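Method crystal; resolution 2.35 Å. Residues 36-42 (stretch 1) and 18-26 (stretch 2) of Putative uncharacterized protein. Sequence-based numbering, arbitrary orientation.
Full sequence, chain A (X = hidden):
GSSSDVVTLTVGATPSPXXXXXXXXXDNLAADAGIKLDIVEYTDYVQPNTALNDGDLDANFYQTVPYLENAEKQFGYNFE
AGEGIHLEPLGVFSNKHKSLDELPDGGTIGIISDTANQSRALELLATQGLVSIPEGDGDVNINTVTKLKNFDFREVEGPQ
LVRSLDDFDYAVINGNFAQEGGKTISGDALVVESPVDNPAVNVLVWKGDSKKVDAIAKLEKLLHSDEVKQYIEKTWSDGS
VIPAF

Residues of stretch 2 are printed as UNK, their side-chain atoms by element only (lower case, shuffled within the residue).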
# COMPACT_ATOMS: atom_id res chain seq x y z
N LYS A 36 -6.31 5.27 23.48
CA LYS A 36 -5.62 6.44 22.94
C LYS A 36 -4.66 5.95 21.85
O LYS A 36 -4.01 4.91 21.99
CB LYS A 36 -4.84 7.20 24.04
CG LYS A 36 -5.68 7.95 25.06
CD LYS A 36 -4.82 8.71 26.06
CE LYS A 36 -5.68 9.48 27.10
NZ LYS A 36 -4.85 10.25 28.09
N LEU A 37 -4.59 6.68 20.74
CA LEU A 37 -3.62 6.34 19.71
C LEU A 37 -2.41 7.26 19.70
O LEU A 37 -2.52 8.46 19.72
CB LEU A 37 -4.27 6.30 18.33
CG LEU A 37 -5.45 5.35 18.07
CD1 LEU A 37 -5.86 5.53 16.62
CD2 LEU A 37 -5.06 3.92 18.41
N ASP A 38 -1.24 6.66 19.61
CA ASP A 38 0.03 7.39 19.37
C ASP A 38 0.46 7.05 17.93
O ASP A 38 1.05 6.04 17.71
CB ASP A 38 1.12 6.92 20.35
CG ASP A 38 1.00 7.55 21.73
OD1 ASP A 38 0.05 8.32 21.95
OD2 ASP A 38 1.89 7.29 22.61
N ILE A 39 0.12 7.92 16.96
CA ILE A 39 0.37 7.64 15.57
C ILE A 39 1.81 8.02 15.27
O ILE A 39 2.20 9.13 15.54
CB ILE A 39 -0.63 8.35 14.62
CG1 ILE A 39 -2.09 7.97 15.00
CG2 ILE A 39 -0.39 7.94 13.17
CD1 ILE A 39 -3.15 8.99 14.64
N VAL A 40 2.55 7.10 14.65
CA VAL A 40 3.91 7.33 14.15
C VAL A 40 3.89 7.12 12.65
O VAL A 40 3.46 6.06 12.13
CB VAL A 40 4.95 6.44 14.85
CG1 VAL A 40 6.34 6.75 14.30
CG2 VAL A 40 4.86 6.67 16.37
N GLU A 41 4.30 8.15 11.91
CA GLU A 41 4.24 8.13 10.45
C GLU A 41 5.55 7.55 9.89
O GLU A 41 6.63 7.74 10.47
CB GLU A 41 3.93 9.53 9.92
CG GLU A 41 2.51 9.91 10.26
CD GLU A 41 2.04 11.20 9.63
OE1 GLU A 41 2.71 11.77 8.73
OE2 GLU A 41 0.96 11.62 10.09
N TYR A 42 5.43 6.72 8.85
CA TYR A 42 6.60 6.05 8.26
C TYR A 42 6.43 6.31 6.78
O TYR A 42 5.28 6.40 6.30
CB TYR A 42 6.57 4.55 8.56
CG TYR A 42 7.14 4.12 9.88
CD1 TYR A 42 8.49 3.81 10.01
CD2 TYR A 42 6.33 4.03 11.04
CE1 TYR A 42 9.02 3.44 11.24
CE2 TYR A 42 6.86 3.66 12.27
CZ TYR A 42 8.20 3.37 12.37
OH TYR A 42 8.73 3.03 13.58
N UNK A 18 -3.38 6.10 5.60
CA UNK A 18 -3.40 5.37 6.86
C UNK A 18 -3.34 6.29 8.06
O UNK A 18 -4.21 6.20 8.92
n UNK A 18 -2.45 1.85 4.17
c UNK A 18 -2.23 3.45 5.67
c UNK A 18 -2.27 4.33 6.89
c UNK A 18 -1.85 2.89 3.60
n UNK A 18 -1.72 3.88 4.52
c UNK A 18 -2.68 2.14 5.45
N UNK A 19 -2.36 7.17 8.15
CA UNK A 19 -2.32 8.08 9.31
C UNK A 19 -3.53 8.99 9.35
O UNK A 19 -4.03 9.26 10.42
c UNK A 19 -1.01 8.88 9.42
N UNK A 20 -4.05 9.43 8.21
CA UNK A 20 -5.29 10.24 8.24
C UNK A 20 -6.51 9.48 8.83
O UNK A 20 -7.28 10.01 9.63
c UNK A 20 -5.64 10.77 6.84
c UNK A 20 -4.61 11.71 6.27
n UNK A 20 -4.80 15.06 5.04
c UNK A 20 -4.24 13.70 4.69
c UNK A 20 -5.08 12.45 5.02
N UNK A 21 -6.70 8.24 8.41
CA UNK A 21 -7.78 7.37 8.92
C UNK A 21 -7.59 7.20 10.42
O UNK A 21 -8.53 7.33 11.19
c UNK A 21 -7.75 4.82 5.96
c UNK A 21 -7.79 5.98 8.21
c UNK A 21 -8.13 6.11 6.72
c UNK A 21 -8.76 5.02 8.86
N UNK A 22 -6.35 6.94 10.85
CA UNK A 22 -6.06 6.75 12.30
C UNK A 22 -6.29 8.04 13.10
O UNK A 22 -6.63 7.95 14.27
c UNK A 22 -4.65 6.21 12.57
c UNK A 22 -2.80 4.60 12.35
c UNK A 22 -5.18 3.75 12.72
c UNK A 22 -4.28 4.81 12.08
N UNK A 23 -6.16 9.20 12.46
CA UNK A 23 -6.28 10.48 13.13
C UNK A 23 -7.81 10.76 13.28
O UNK A 23 -8.24 11.14 14.36
o UNK A 23 -4.10 11.24 12.41
c UNK A 23 -5.50 11.58 12.40
c UNK A 23 -5.67 12.97 13.06
N UNK A 24 -8.61 10.47 12.23
CA UNK A 24 -10.05 10.53 12.36
C UNK A 24 -10.51 9.68 13.56
O UNK A 24 -11.23 10.15 14.44
o UNK A 24 -16.24 9.36 12.17
c UNK A 24 -14.43 10.85 11.65
c UNK A 24 -12.23 9.94 11.31
c UNK A 24 -14.92 9.58 11.86
c UNK A 24 -14.07 8.52 11.84
c UNK A 24 -12.75 8.70 11.55
c UNK A 24 -10.77 10.12 11.07
c UNK A 24 -13.07 11.02 11.41
N UNK A 25 -10.03 8.44 13.63
CA UNK A 25 -10.39 7.54 14.73
C UNK A 25 -9.94 8.14 16.07
O UNK A 25 -10.69 8.23 17.02
c UNK A 25 -10.44 5.40 13.39
c UNK A 25 -9.90 5.33 15.86
c UNK A 25 -9.75 4.11 12.94
c UNK A 25 -9.78 6.13 14.56
N UNK A 26 -8.71 8.55 16.15
CA UNK A 26 -8.25 9.14 17.39
C UNK A 26 -9.10 10.32 17.87
O UNK A 26 -9.39 10.47 19.05
c UNK A 26 -6.10 9.62 18.59
o UNK A 26 -6.32 8.75 19.44
c UNK A 26 -6.78 9.56 17.25
n UNK A 26 -5.28 10.65 18.79

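Position 18 carries one carbon and then a five-membered ring of three carbons and two nitrogens, which makes it His18. Its ring stays well clear of the strand, and NE2 is hydrogen-bonded elsewhere in the structure. Position 19 has a single side-chain carbon, CB, pointing toward the strand. The CB of position 19 lies 3.9 Å from Ile39 CG2 and 3.4 Å from Glu41 OE2, so one methyl meets both a branched side chain and a carboxylate; this is Ala19.

Position 20 shows four carbons in a row ending in nitrogen and points away from the strand: Lys20. Position 21 has four carbons, forked at the first with one arm two carbons long, and is out of reach of stretch 1: Ile21. Position 22 also has four carbons, but the fork comes at the second, and it points toward the strand. CB of position 22 lies 3.8 Å from Ile39 CD1 and 4.3 Å from Leu37 CD1, and backbone O of position 22 is 3.5 Å from Leu37 CD1; this is Leu22.

At position 23 a carbon carries one oxygen and one carbon, and the oxygen sits 3.3 Å from Ile39 CD1. This is Thr23, whose OG1 donates a hydrogen bond of 2.8 Å to Ala19 O; the hydroxyl is thus satisfied within the helix while sitting against a methyl. Position 24 has one carbon, then a ring of six carbons bearing one oxygen, and points away: Tyr24. Position 25 repeats the four-carbon pattern forked at the first carbon. The short arm of position 25 comes 4.1 Å from Leu37 CD1, and it is Ile25.

Position 26 has two carbons, the second carrying one oxygen and one nitrogen, and the oxygen approaches the strand backbone. It is Asn26, and Leu37 N donates a hydrogen bond to Asn26 OD1 at 3.0 Å with an angle of 153°. The CA atoms of Ala19 and Glu41 are 6.7 Å apart, against 5.9 Å for the CA atoms of Asn26 and Leu37, so the backbones come nearer at the Leu37 end.

The contact follows a simple rule of alternation. Leu37 and Ile39 point toward the helix, whereas Lys36, Asp38 and Val40 point away. The helix answers with Ala19, Leu22 and Asn26, spaced three and four residues apart so that they share one face. The axes run nearly antiparallel, at 154°, and approach to 8.8 Å, so Ala19 falls near Glu41 and Asn26 near Leu37. Apolar packing fills the middle, and one side-chain-to-backbone hydrogen bond ties the Leu37 end. Together the two stretches bury 369 Å², both sides summed.

Stretch 2 18-26: HAKILTYIN
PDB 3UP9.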